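Local coordinates for protein glutathione S-transferase omega-like 2 (Saccharomyces cerevisiae, PDB 5LKB) that acts as a glutathione-dependent thiol transferase, dehydroascorbate reductase and dimethylarsinic acid reductase, and reacts with glutathionyl-(hydro)quinones, at residues 180-185 with 197-202; 54-57 with 61-64; 303-308 with 344-349; 293-298 with 337-342; 212-217 with 243-248. All blocks are in the same frame, centred on the assembly; numbering follows the deposited sequence.

Interaction 1. Residues 180-185 with 197-202; sequences ILNSSA and TDLVPA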
# COMPACT_ATOMS: atom_id res chain seq x y z
N ILE A 180 -32.99 8.65 11.47
CA ILE A 180 -33.77 8.50 12.71
C ILE A 180 -33.15 9.30 13.84
O ILE A 180 -33.83 10.06 14.56
CB ILE A 180 -33.92 7.02 13.06
CG1 ILE A 180 -34.69 6.26 11.99
CG2 ILE A 180 -34.63 6.81 14.44
CD1 ILE A 180 -34.71 4.71 12.19
N LEU A 181 -31.82 9.16 14.04
CA LEU A 181 -31.17 9.86 15.14
C LEU A 181 -31.28 11.34 14.96
O LEU A 181 -31.37 12.04 15.95
CB LEU A 181 -29.69 9.45 15.15
CG LEU A 181 -29.45 7.97 15.47
CD1 LEU A 181 -27.99 7.64 15.31
CD2 LEU A 181 -29.90 7.51 16.86
N ASN A 182 -31.21 11.85 13.73
CA ASN A 182 -31.25 13.27 13.52
C ASN A 182 -32.68 13.85 13.63
O ASN A 182 -32.80 15.06 13.81
CB ASN A 182 -30.64 13.66 12.17
CG ASN A 182 -30.60 15.15 11.97
OD1 ASN A 182 -29.84 15.86 12.67
ND2 ASN A 182 -31.37 15.65 11.00
N SER A 183 -33.69 13.00 13.49
CA SER A 183 -35.10 13.43 13.44
C SER A 183 -35.53 13.99 14.77
O SER A 183 -34.80 14.01 15.73
CB SER A 183 -36.02 12.28 13.12
OG SER A 183 -36.10 11.36 14.21
N SER A 184 -36.78 14.42 14.82
CA SER A 184 -37.27 14.92 16.09
C SER A 184 -37.61 13.81 17.08
O SER A 184 -37.96 14.13 18.23
CB SER A 184 -38.55 15.81 15.90
OG SER A 184 -39.59 15.03 15.37
N ALA A 185 -37.52 12.55 16.68
CA ALA A 185 -38.01 11.44 17.49
C ALA A 185 -37.58 11.48 18.95
O ALA A 185 -38.40 11.23 19.85
CB ALA A 185 -37.63 10.09 16.88
N THR A 197 -29.41 21.03 16.94
CA THR A 197 -28.49 20.56 15.92
C THR A 197 -29.30 19.83 14.84
O THR A 197 -30.16 19.01 15.16
CB THR A 197 -27.47 19.61 16.55
OG1 THR A 197 -26.61 20.34 17.45
CG2 THR A 197 -26.61 19.02 15.53
N ASP A 198 -29.04 20.18 13.58
CA ASP A 198 -29.70 19.56 12.44
C ASP A 198 -28.68 19.22 11.37
O ASP A 198 -28.15 20.10 10.69
CB ASP A 198 -30.78 20.50 11.87
CG ASP A 198 -31.70 19.80 10.89
OD1 ASP A 198 -31.45 18.64 10.44
OD2 ASP A 198 -32.76 20.41 10.53
N LEU A 199 -28.48 17.93 11.17
CA LEU A 199 -27.49 17.42 10.21
C LEU A 199 -28.03 17.35 8.79
O LEU A 199 -27.28 17.11 7.85
CB LEU A 199 -26.98 16.08 10.73
CG LEU A 199 -26.18 16.17 12.03
CD1 LEU A 199 -26.00 14.82 12.64
CD2 LEU A 199 -24.86 16.81 11.82
N VAL A 200 -29.32 17.61 8.60
CA VAL A 200 -29.95 17.56 7.28
C VAL A 200 -30.89 18.77 7.18
O VAL A 200 -32.13 18.62 7.06
CB VAL A 200 -30.69 16.24 7.08
CG1 VAL A 200 -31.08 16.13 5.63
CG2 VAL A 200 -29.78 15.04 7.48
N PRO A 201 -30.36 19.99 7.24
CA PRO A 201 -31.22 21.18 7.13
C PRO A 201 -31.96 21.26 5.80
O PRO A 201 -31.44 20.95 4.73
CB PRO A 201 -30.25 22.36 7.28
CG PRO A 201 -28.88 21.80 7.04
CD PRO A 201 -28.94 20.34 7.39
N ALA A 202 -33.19 21.77 5.87
CA ALA A 202 -34.03 21.81 4.68
C ALA A 202 -33.39 22.53 3.52
O ALA A 202 -33.54 22.13 2.37
CB ALA A 202 -35.31 22.56 5.05
O HOH W 1 -32.76 18.08 13.57

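Interaction 2. Residues 54-57 with 61-64; sequences ITRA and LTSV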
# COMPACT_ATOMS: atom_id res chain seq x y z
N ILE A 54 -21.08 8.54 15.24
CA ILE A 54 -20.83 9.97 15.13
C ILE A 54 -22.15 10.73 15.35
O ILE A 54 -22.22 11.72 16.09
CB ILE A 54 -20.20 10.33 13.78
CG1 ILE A 54 -18.79 9.71 13.70
CG2 ILE A 54 -20.11 11.83 13.61
CD1 ILE A 54 -18.29 9.55 12.30
N THR A 55 -23.20 10.27 14.69
CA THR A 55 -24.49 10.95 14.74
C THR A 55 -25.09 10.84 16.14
O THR A 55 -25.62 11.83 16.66
CB THR A 55 -25.41 10.36 13.67
OG1 THR A 55 -24.83 10.51 12.36
CG2 THR A 55 -26.73 11.14 13.62
N ARG A 56 -25.00 9.67 16.76
CA ARG A 56 -25.42 9.50 18.14
C ARG A 56 -24.76 10.52 19.07
O ARG A 56 -25.40 11.10 19.97
CB ARG A 56 -25.23 8.05 18.60
CG ARG A 56 -25.42 7.80 20.10
CD ARG A 56 -25.35 6.34 20.33
NE ARG A 56 -25.22 5.93 21.73
CZ ARG A 56 -24.10 5.65 22.39
NH1 ARG A 56 -22.88 5.73 21.81
NH2 ARG A 56 -24.17 5.21 23.63
N ALA A 57 -23.46 10.72 18.91
CA ALA A 57 -22.78 11.71 19.75
C ALA A 57 -23.24 13.13 19.45
O ALA A 57 -23.53 13.90 20.39
CB ALA A 57 -21.27 11.60 19.58
N LEU A 61 -27.37 11.76 22.16
CA LEU A 61 -28.19 10.60 22.43
C LEU A 61 -27.44 9.47 23.11
O LEU A 61 -27.96 8.35 23.19
CB LEU A 61 -28.86 10.11 21.13
CG LEU A 61 -29.73 11.11 20.42
CD1 LEU A 61 -30.06 10.70 18.99
CD2 LEU A 61 -31.03 11.27 21.27
N THR A 62 -26.27 9.71 23.67
CA THR A 62 -25.49 8.60 24.23
C THR A 62 -26.13 8.01 25.49
O THR A 62 -25.99 6.81 25.72
CB THR A 62 -24.03 8.97 24.53
OG1 THR A 62 -23.96 10.06 25.47
CG2 THR A 62 -23.32 9.43 23.30
N SER A 63 -26.84 8.83 26.27
CA SER A 63 -27.53 8.30 27.44
C SER A 63 -28.95 7.85 27.13
O SER A 63 -29.61 7.32 28.02
CB SER A 63 -27.56 9.38 28.55
OG SER A 63 -28.49 10.42 28.24
N VAL A 64 -29.43 8.08 25.92
CA VAL A 64 -30.77 7.71 25.51
C VAL A 64 -30.78 6.35 24.84
O VAL A 64 -31.71 5.55 25.00
CB VAL A 64 -31.30 8.79 24.56
CG1 VAL A 64 -32.73 8.41 24.07
CG2 VAL A 64 -31.26 10.13 25.20

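Interaction 3. Residues 303-308 with 344-349; sequences QHFKCN and LHYTRS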
# COMPACT_ATOMS: atom_id res chain seq x y z
N GLN A 303 -3.49 0.23 1.08
CA GLN A 303 -2.77 -1.03 0.99
C GLN A 303 -3.68 -2.22 0.79
O GLN A 303 -3.37 -3.13 -0.00
CB GLN A 303 -1.92 -1.25 2.24
CG GLN A 303 -0.95 -2.38 2.24
CD GLN A 303 -1.55 -3.75 2.42
OE1 GLN A 303 -2.53 -3.93 3.14
NE2 GLN A 303 -0.96 -4.74 1.76
N HIS A 304 -4.74 -2.28 1.55
CA HIS A 304 -5.51 -3.48 1.71
C HIS A 304 -6.52 -3.62 0.59
O HIS A 304 -6.75 -4.76 0.09
CB HIS A 304 -6.25 -3.44 3.05
CG HIS A 304 -7.07 -4.65 3.34
ND1 HIS A 304 -6.53 -5.88 3.69
CD2 HIS A 304 -8.42 -4.79 3.38
CE1 HIS A 304 -7.53 -6.73 3.88
NE2 HIS A 304 -8.68 -6.09 3.68
N PHE A 305 -7.19 -2.54 0.22
CA PHE A 305 -8.12 -2.56 -0.91
C PHE A 305 -7.46 -2.06 -2.21
O PHE A 305 -8.13 -1.93 -3.24
CB PHE A 305 -9.39 -1.74 -0.62
CG PHE A 305 -10.41 -2.42 0.29
CD1 PHE A 305 -10.30 -3.78 0.68
CD2 PHE A 305 -11.55 -1.73 0.70
CE1 PHE A 305 -11.28 -4.44 1.46
CE2 PHE A 305 -12.54 -2.38 1.44
CZ PHE A 305 -12.39 -3.74 1.85
N LYS A 306 -6.16 -1.83 -2.21
CA LYS A 306 -5.41 -1.49 -3.41
C LYS A 306 -5.89 -0.20 -4.05
O LYS A 306 -5.71 0.03 -5.26
CB LYS A 306 -5.32 -2.65 -4.42
CG LYS A 306 -4.87 -3.97 -3.81
CD LYS A 306 -4.89 -5.08 -4.87
CE LYS A 306 -4.34 -6.39 -4.27
NZ LYS A 306 -4.96 -6.99 -2.99
N CYS A 307 -6.38 0.73 -3.21
CA CYS A 307 -6.85 2.01 -3.68
C CYS A 307 -5.70 2.98 -3.57
O CYS A 307 -5.63 3.83 -2.69
CB CYS A 307 -7.98 2.44 -2.78
SG CYS A 307 -9.57 1.55 -3.11
N ASN A 308 -4.73 2.86 -4.50
CA ASN A 308 -3.39 3.35 -4.19
C ASN A 308 -2.75 4.19 -5.28
O ASN A 308 -1.53 4.33 -5.27
CB ASN A 308 -2.48 2.20 -3.76
CG ASN A 308 -2.02 1.35 -4.91
OD1 ASN A 308 -2.66 1.28 -5.95
ND2 ASN A 308 -0.87 0.68 -4.70
N LEU A 344 -7.07 -3.83 12.29
CA LEU A 344 -7.18 -5.25 12.58
C LEU A 344 -8.35 -5.89 11.86
O LEU A 344 -8.22 -6.96 11.26
CB LEU A 344 -7.28 -5.49 14.09
CG LEU A 344 -6.02 -5.22 14.92
CD1 LEU A 344 -6.42 -5.18 16.39
CD2 LEU A 344 -5.00 -6.34 14.62
N HIS A 345 -9.52 -5.25 11.87
CA HIS A 345 -10.67 -5.88 11.22
C HIS A 345 -10.35 -6.28 9.79
O HIS A 345 -10.55 -7.44 9.37
CB HIS A 345 -11.89 -4.95 11.21
CG HIS A 345 -12.94 -5.44 10.27
ND1 HIS A 345 -13.60 -6.62 10.50
CD2 HIS A 345 -13.35 -4.98 9.06
CE1 HIS A 345 -14.36 -6.89 9.45
NE2 HIS A 345 -14.24 -5.91 8.57
N TYR A 346 -9.94 -5.30 8.98
CA TYR A 346 -9.83 -5.55 7.57
C TYR A 346 -8.72 -6.55 7.29
O TYR A 346 -8.90 -7.51 6.54
CB TYR A 346 -9.56 -4.25 6.83
CG TYR A 346 -10.80 -3.33 6.65
CD1 TYR A 346 -11.15 -2.39 7.61
CD2 TYR A 346 -11.55 -3.37 5.48
CE1 TYR A 346 -12.20 -1.55 7.41
CE2 TYR A 346 -12.64 -2.55 5.28
CZ TYR A 346 -12.97 -1.65 6.26
OH TYR A 346 -13.99 -0.75 6.12
N THR A 347 -7.54 -6.33 7.89
CA THR A 347 -6.39 -7.15 7.54
C THR A 347 -6.47 -8.56 8.10
O THR A 347 -5.89 -9.49 7.53
CB THR A 347 -5.10 -6.49 7.99
OG1 THR A 347 -5.10 -6.38 9.41
CG2 THR A 347 -4.89 -5.14 7.29
N ARG A 348 -7.14 -8.75 9.23
CA ARG A 348 -7.26 -10.07 9.85
C ARG A 348 -8.48 -10.83 9.41
O ARG A 348 -8.49 -12.05 9.56
CB ARG A 348 -7.31 -9.95 11.37
CG ARG A 348 -6.15 -9.21 12.03
CD ARG A 348 -4.85 -9.96 11.78
NE ARG A 348 -3.76 -9.38 12.57
CZ ARG A 348 -3.55 -9.58 13.86
NH1 ARG A 348 -4.34 -10.43 14.55
NH2 ARG A 348 -2.61 -8.91 14.49
N SER A 349 -9.48 -10.18 8.82
CA SER A 349 -10.69 -10.91 8.44
C SER A 349 -10.77 -11.28 6.97
O SER A 349 -11.44 -12.25 6.64
CB SER A 349 -11.94 -10.09 8.77
OG SER A 349 -11.97 -9.64 10.11

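Interaction 4. Residues 293-298 with 337-342; sequences TVIRFD and TDFDHI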
# COMPACT_ATOMS: atom_id res chain seq x y z
N THR A 293 -15.32 6.89 5.41
CA THR A 293 -14.44 6.31 4.39
C THR A 293 -13.08 6.98 4.42
O THR A 293 -12.03 6.31 4.35
CB THR A 293 -15.07 6.41 3.01
OG1 THR A 293 -16.30 5.68 3.00
CG2 THR A 293 -14.13 5.84 1.94
N VAL A 294 -13.06 8.31 4.35
CA VAL A 294 -11.80 9.04 4.22
C VAL A 294 -10.88 8.75 5.40
O VAL A 294 -9.67 8.56 5.20
CB VAL A 294 -12.02 10.56 4.03
CG1 VAL A 294 -10.66 11.33 3.94
CG2 VAL A 294 -12.78 10.85 2.74
N ILE A 295 -11.40 8.63 6.63
CA ILE A 295 -10.56 8.35 7.80
C ILE A 295 -9.91 6.97 7.76
O ILE A 295 -8.86 6.76 8.38
CB ILE A 295 -11.35 8.59 9.12
CG1 ILE A 295 -10.39 8.90 10.27
CG2 ILE A 295 -12.25 7.44 9.44
CD1 ILE A 295 -9.65 10.20 10.18
N ARG A 296 -10.51 6.04 7.03
CA ARG A 296 -10.02 4.68 6.83
C ARG A 296 -9.13 4.55 5.59
O ARG A 296 -8.52 3.49 5.36
CB ARG A 296 -11.22 3.71 6.74
CG ARG A 296 -11.91 3.49 8.05
CD ARG A 296 -13.23 2.72 7.85
NE ARG A 296 -13.81 2.42 9.19
CZ ARG A 296 -14.33 3.33 10.03
NH1 ARG A 296 -14.46 4.56 9.66
NH2 ARG A 296 -14.65 2.95 11.24
N PHE A 297 -9.06 5.61 4.80
CA PHE A 297 -8.47 5.45 3.46
C PHE A 297 -6.97 5.21 3.54
O PHE A 297 -6.48 4.19 2.99
CB PHE A 297 -8.79 6.69 2.60
CG PHE A 297 -8.63 6.46 1.12
CD1 PHE A 297 -7.41 6.66 0.50
CD2 PHE A 297 -9.71 6.10 0.36
CE1 PHE A 297 -7.28 6.43 -0.85
CE2 PHE A 297 -9.55 5.86 -1.02
CZ PHE A 297 -8.37 6.04 -1.62
N ASP A 298 -6.24 6.08 4.24
CA ASP A 298 -4.80 5.86 4.34
C ASP A 298 -4.45 4.70 5.26
O ASP A 298 -3.53 3.93 4.92
CB ASP A 298 -4.05 7.15 4.74
CG ASP A 298 -4.13 8.22 3.67
OD1 ASP A 298 -4.66 7.94 2.58
OD2 ASP A 298 -3.60 9.34 3.89
N THR A 337 -13.42 7.07 16.56
CA THR A 337 -12.48 6.55 15.54
C THR A 337 -11.46 5.70 16.26
O THR A 337 -10.67 6.23 17.06
CB THR A 337 -11.85 7.69 14.77
OG1 THR A 337 -12.87 8.47 14.15
CG2 THR A 337 -10.90 7.16 13.66
N ASP A 338 -11.47 4.39 16.01
CA ASP A 338 -10.59 3.43 16.67
C ASP A 338 -9.75 2.79 15.56
O ASP A 338 -10.19 1.88 14.86
CB ASP A 338 -11.38 2.41 17.51
CG ASP A 338 -10.46 1.52 18.32
OD1 ASP A 338 -9.41 0.99 17.80
OD2 ASP A 338 -10.79 1.32 19.52
N PHE A 339 -8.50 3.27 15.43
CA PHE A 339 -7.65 2.76 14.38
C PHE A 339 -7.17 1.33 14.62
O PHE A 339 -6.82 0.66 13.64
CB PHE A 339 -6.44 3.69 14.19
CG PHE A 339 -6.80 5.06 13.61
CD1 PHE A 339 -7.31 5.16 12.31
CD2 PHE A 339 -6.68 6.21 14.36
CE1 PHE A 339 -7.64 6.38 11.78
CE2 PHE A 339 -7.01 7.46 13.83
CZ PHE A 339 -7.49 7.57 12.56
N ASP A 340 -7.12 0.83 15.86
CA ASP A 340 -6.78 -0.57 16.05
C ASP A 340 -7.89 -1.45 15.51
O ASP A 340 -7.60 -2.39 14.79
CB ASP A 340 -6.48 -0.89 17.50
CG ASP A 340 -5.24 -0.17 18.03
OD1 ASP A 340 -4.28 0.02 17.29
OD2 ASP A 340 -5.22 0.24 19.19
N HIS A 341 -9.12 -1.14 15.85
CA HIS A 341 -10.22 -1.94 15.32
C HIS A 341 -10.27 -1.86 13.79
O HIS A 341 -10.50 -2.87 13.12
CB HIS A 341 -11.57 -1.47 15.88
CG HIS A 341 -11.88 -2.02 17.24
ND1 HIS A 341 -13.02 -2.75 17.52
CD2 HIS A 341 -11.17 -1.96 18.39
CE1 HIS A 341 -12.98 -3.15 18.77
NE2 HIS A 341 -11.88 -2.67 19.33
N ILE A 342 -10.09 -0.66 13.24
CA ILE A 342 -10.10 -0.47 11.80
C ILE A 342 -9.04 -1.35 11.12
O ILE A 342 -9.33 -2.14 10.22
CB ILE A 342 -9.91 1.01 11.45
CG1 ILE A 342 -11.17 1.82 11.81
CG2 ILE A 342 -9.53 1.23 10.01
CD1 ILE A 342 -10.96 3.29 11.85

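Interaction 5. Residues 212-217 with 243-248; sequences NSWVYD and FEHLDK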
# COMPACT_ATOMS: atom_id res chain seq x y z
N ASN A 212 -24.46 12.73 -1.44
CA ASN A 212 -24.49 11.39 -0.84
C ASN A 212 -24.62 10.30 -1.89
O ASN A 212 -24.02 9.23 -1.76
CB ASN A 212 -25.68 11.22 0.12
CG ASN A 212 -25.47 11.81 1.51
OD1 ASN A 212 -24.42 12.37 1.87
ND2 ASN A 212 -26.57 11.75 2.30
N SER A 213 -25.43 10.52 -2.93
CA SER A 213 -25.68 9.47 -3.91
C SER A 213 -24.40 9.05 -4.64
O SER A 213 -24.14 7.85 -4.77
CB SER A 213 -26.76 9.93 -4.92
OG SER A 213 -27.04 8.85 -5.78
N TRP A 214 -23.66 10.01 -5.19
CA TRP A 214 -22.44 9.62 -5.93
C TRP A 214 -21.30 9.29 -4.98
O TRP A 214 -20.43 8.48 -5.35
CB TRP A 214 -22.02 10.66 -6.98
CG TRP A 214 -21.72 12.04 -6.54
CD1 TRP A 214 -22.60 13.11 -6.51
CD2 TRP A 214 -20.46 12.56 -6.13
NE1 TRP A 214 -21.96 14.23 -6.10
CE2 TRP A 214 -20.63 13.94 -5.88
CE3 TRP A 214 -19.18 12.01 -5.97
CZ2 TRP A 214 -19.60 14.77 -5.42
CZ3 TRP A 214 -18.15 12.84 -5.53
CH2 TRP A 214 -18.34 14.20 -5.29
N VAL A 215 -21.23 9.92 -3.81
CA VAL A 215 -20.21 9.51 -2.85
C VAL A 215 -20.45 8.07 -2.42
O VAL A 215 -19.51 7.29 -2.26
CB VAL A 215 -20.14 10.49 -1.66
CG1 VAL A 215 -19.32 9.92 -0.50
CG2 VAL A 215 -19.60 11.79 -2.13
N TYR A 216 -21.72 7.67 -2.27
CA TYR A 216 -21.98 6.27 -1.93
C TYR A 216 -21.41 5.32 -2.98
O TYR A 216 -20.68 4.37 -2.66
CB TYR A 216 -23.47 6.02 -1.71
CG TYR A 216 -23.74 4.55 -1.58
CD1 TYR A 216 -23.50 3.86 -0.41
CD2 TYR A 216 -24.13 3.77 -2.70
CE1 TYR A 216 -23.66 2.53 -0.30
CE2 TYR A 216 -24.32 2.42 -2.60
CZ TYR A 216 -24.06 1.77 -1.41
OH TYR A 216 -24.20 0.44 -1.27
N ASP A 217 -21.79 5.51 -4.24
CA ASP A 217 -21.46 4.52 -5.23
C ASP A 217 -19.97 4.48 -5.50
O ASP A 217 -19.43 3.41 -5.79
CB ASP A 217 -22.19 4.78 -6.54
CG ASP A 217 -23.66 4.34 -6.49
OD1 ASP A 217 -23.99 3.22 -5.99
OD2 ASP A 217 -24.50 5.15 -6.94
N PHE A 243 -10.87 7.13 -7.63
CA PHE A 243 -10.03 8.32 -7.70
C PHE A 243 -10.67 9.43 -8.53
O PHE A 243 -10.50 10.60 -8.20
CB PHE A 243 -8.59 7.95 -8.18
CG PHE A 243 -7.78 7.32 -7.06
CD1 PHE A 243 -7.18 8.12 -6.13
CD2 PHE A 243 -7.75 5.95 -6.90
CE1 PHE A 243 -6.50 7.57 -5.02
CE2 PHE A 243 -7.07 5.38 -5.80
CZ PHE A 243 -6.48 6.20 -4.88
N GLU A 244 -11.46 9.08 -9.54
CA GLU A 244 -12.15 10.10 -10.33
C GLU A 244 -13.11 10.89 -9.44
O GLU A 244 -13.21 12.12 -9.55
CB GLU A 244 -12.90 9.44 -11.48
CG GLU A 244 -13.81 10.35 -12.28
CD GLU A 244 -14.61 9.55 -13.30
OE1 GLU A 244 -14.20 8.42 -13.64
OE2 GLU A 244 -15.68 10.04 -13.73
N HIS A 245 -13.73 10.20 -8.50
CA HIS A 245 -14.67 10.84 -7.61
C HIS A 245 -14.02 11.51 -6.43
O HIS A 245 -14.55 12.52 -5.93
CB HIS A 245 -15.81 9.91 -7.25
CG HIS A 245 -16.70 9.69 -8.42
ND1 HIS A 245 -16.42 8.74 -9.38
CD2 HIS A 245 -17.83 10.33 -8.81
CE1 HIS A 245 -17.37 8.78 -10.31
NE2 HIS A 245 -18.25 9.73 -9.98
N LEU A 246 -12.88 11.02 -5.96
CA LEU A 246 -12.14 11.82 -5.00
C LEU A 246 -11.69 13.14 -5.62
O LEU A 246 -11.65 14.17 -4.95
CB LEU A 246 -10.92 11.04 -4.47
CG LEU A 246 -11.13 9.83 -3.56
CD1 LEU A 246 -9.82 9.07 -3.33
CD2 LEU A 246 -11.75 10.23 -2.25
N ASP A 247 -11.31 13.11 -6.90
CA ASP A 247 -10.99 14.34 -7.60
C ASP A 247 -12.17 15.31 -7.57
O ASP A 247 -11.96 16.50 -7.37
CB ASP A 247 -10.60 14.04 -9.04
CG ASP A 247 -9.27 13.32 -9.14
OD1 ASP A 247 -8.48 13.35 -8.16
OD2 ASP A 247 -9.02 12.82 -10.26
N LYS A 248 -13.39 14.78 -7.71
CA LYS A 248 -14.60 15.62 -7.65
C LYS A 248 -14.77 16.27 -6.28
O LYS A 248 -15.03 17.48 -6.19
CB LYS A 248 -15.84 14.81 -8.05
CG LYS A 248 -15.82 14.46 -9.52
CD LYS A 248 -17.08 13.76 -9.99
CE LYS A 248 -16.88 13.12 -11.35
NZ LYS A 248 -18.25 12.62 -11.82

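Interaction 1. Residues 180-185 with 197-202
Asn182, in the last turn of helix 174-182, presents its carboxamide to the loop 197-202 and uses both ends of it. Its OD1 accepts from Leu199 N at 2.9 Å, and the N-H...O angle of 172° shows a nearly straight bond, although the donor stands well above the carbonyl plane, not on a lone pair. The other end, ND2, gives a hydrogen to Asp198 OD1 at 3.0 Å; this acceptor lies within the amide plane of Asn182 but meets ND2 on its own anti side, out of the carboxylate plane. With CG of Asn182 trans to the backbone N (chi1 -176°), the amide projects from the helix toward the loop. The side chains of Asn182 and Asp198 cross at about a right angle, their flat groups turned 34° apart.

Asp198 OD1 is gripped a second time, by Val200 N at 3.0 Å, and the two donors come from opposite faces of the carboxylate. The two bonds on one oxygen limit the rotation of the carboxylate. Beside the amide, Leu199 CB lies 3.5 Å from Asn182 OD1, and the Leu199 side chain packs on Thr55 and Leu58 of helix 47-58. The Asp198-to-Val200 bond closes an Asx turn in the loop that leads into helix 205-220; Asn182 ties this turn to the C-terminal end of helix 174-182 of the thioredoxin-like domain.

Interaction 2. Residues 54-57 with 61-64
Arg56 and Leu61 are joined through their backbones: Leu61 N donates to Arg56 O at 3.0 Å, with an N-H...O angle of 168°, a bond from residue i+5 back to i, which folds the chain over the C-terminal end of helix 47-58. The CA atoms of Arg56 and Leu61 are 5.2 Å apart, the nearest such approach between the two segments.

The Arg56 side chain does most of the remaining touching. Its CG stands trans to the backbone N (chi1 170°), and the chain runs extended from CG to NE, which carries the guanidinium past Leu61 to Thr62. Arg56 CG passes the Leu61 carbonyl, 4.0 Å from Leu61 O. Farther out, Thr62 lies over one face of the guanidinium: its CA is 3.7 Å from Arg56 CZ, and its CB sits above the plane but displaced toward the rim. The two side chains cross at about a right angle. Arg56 NH2 reaches Thr62 O at 3.2 Å, yet the N-H...O angle of 121° makes this a weak bond. The stronger polar partners of the group are backbone carbonyls, Ile65 O for NE and Asp100 O for NH1, so the charged end is held at more than one corner while Thr62 packs on its face. Thr62 CG2 also approaches Ala57 CA, at 4.3 Å.

This loop connects helix 47-58 to strand 66-69, an outer strand of the thioredoxin-like sheet. Leu61 leans on Leu181 of helix 174-182, Thr55 on the same helix and on helix 285-304, and Ala57 on Ala332 of helix 331-334.

Interaction 3. Residues 303-308 with 344-349
His304 and Phe305 meet Tyr346 where two helices of the all-helical C-terminal domain of the glutathione transferase fold come together, 285-304 at its end and 339-349. Tyr346 turns an edge to the face of Phe305 in an offset T-shaped pair, with centroids 5.4 Å apart and planes at 84°; the closest atoms are Phe305 CZ and Tyr346 CE2, at 3.6 Å. His304 CG lies trans to the backbone N (chi1 -179°), which points the imidazole at helix 339-349. There the contact is a CH-pi one, Tyr346 CB lying over the imidazole of His304, 4.0 Å from its centroid. Thr347 N covers the same ring nearer its rim, and Thr347 CG2 stands 4.0 Å from His304 ND1.

In the next shell, His304 NE2 is hydrogen-bonded to His350 ND1, which restrains the rotation of the imidazole. The Tyr346 hydroxyl bonds with those of Tyr224 and Tyr301, so the phenol is held at its far end as well as by the rings. The Tyr346 side chain is about 6 Å from that of the nucleophile Cys46, consistent with this aromatic cluster bordering the active site. Where imidazole and helix backbone come nearest, His304 CE1 lies 3.1 Å from Tyr346 O.

Interaction 4. Residues 293-298 with 337-342
Arg296, on helix 285-304, lays its side chain against Ile342 of helix 339-349, and successive atoms of the chain meet its branches. From CB, the chain turns with CG opposite the carbonyl carbon (chi1 -72°) and then runs extended to NE. Arg296 CG is the first atom to touch, 3.8 Å from Ile342 CG2. Arg296 NE comes next, 3.8 Å from Ile342 CG1, and donates to Ala45 O. Arg296 CZ lies 3.8 Å from Ile342 CD1, the methyl that covers one face of the guanidinium, displaced toward its rim. At the tip, Arg296 NH2 is 3.7 Å from Ile342 CG1, while NH1 is hydrogen-bonded to Thr292 O and His50 ND1. An apolar branch thus packs on the flat face, while the polar partners take the N-H groups.

These helices belong to the all-helical C-terminal domain of the glutathione transferase fold, and here they face the thioredoxin-like domain: the Arg296 side chain is about 6 Å from that of Cys46, the nucleophile, and also touches Pro47.

The preceding residue, Ile295, packs against both Thr337 and Phe339. Ile295 CG1 is 3.8 Å from Thr337 CG2 and 3.9 Å from Phe339 CZ; the Ile295 and Phe339 side chains cross at about a right angle. The same Thr337 methyl sits over one face of the Phe339 ring, whereas Ile295 O comes to the ring edge, 3.6 Å from Phe339 CE1. Asp338, between them, is the N-cap of helix 339-349, its OD1 accepting from His341 N at an N-H...O angle of 170°.

Interaction 5. Residues 212-217 with 243-248
Trp214 reaches across from helix 205-220 to His245 and Lys248, which lie one turn apart on helix 232-264. Its CG sits between the backbone N and the carbonyl carbon (chi1 59°), and the indole projects toward helix 232-264, six-membered ring foremost. Trp214 CE3 meets His245 CD2 at 3.6 Å. Trp214 CZ3 lies 3.6 Å from His245 O, and Trp214 CH2 is 3.8 Å from Lys248 CB, so the six-membered ring reaches across one turn of the partner helix.

His245 takes the more usual rotamer, with CG opposite its carbonyl carbon (chi1 -71°), and offers the rim of its imidazole: Trp214 CE3 lies near the imidazole plane. The rings of Trp214 and His245 meet obliquely, planes at 41° and centroids 5.8 Å apart. A hydrogen bond from His245 ND1 to Asn241 O, one turn back, ties the imidazole to its own helix. Lys248 contributes through CB alone; its chain is extended beyond CG and carries NZ away from the indole. No hydrogen bond crosses between the segments, and the contact is van der Waals packing.

It lies toward the surface of the C-terminal helical domain. Trp214 also rests on Val249 and Ile252 farther along helix 232-264 and meets the ring of Phe211, while Leu246 turns inward to Ile219 of helix 205-220 and Phe297 of helix 285-304.

In the fold
Along the chain, interaction 2 closes before interaction 1 opens, and interaction 5 follows; interactions 3 and 4 come last with their segments alternating. Interactions 1 and 2 touch, their centres 13 Å apart, where Leu181 and Leu199 pack on Thr55 beside the thioredoxin-like sheet. Interactions 3 and 4, centres 11 Å apart, share helices 285-304 and 339-349 and both approach Cys46. Interaction 5 joins them from helices 205-220 and 232-264, Phe243 touching both Cys307 and Phe297. Interactions 1 and 3 lie on opposite sides of the chain's centre, 33 Å between centres. Helix 285-304, which packs on Leu199 near its start and carries Arg296 near Cys46, lies along the interface of the two domains.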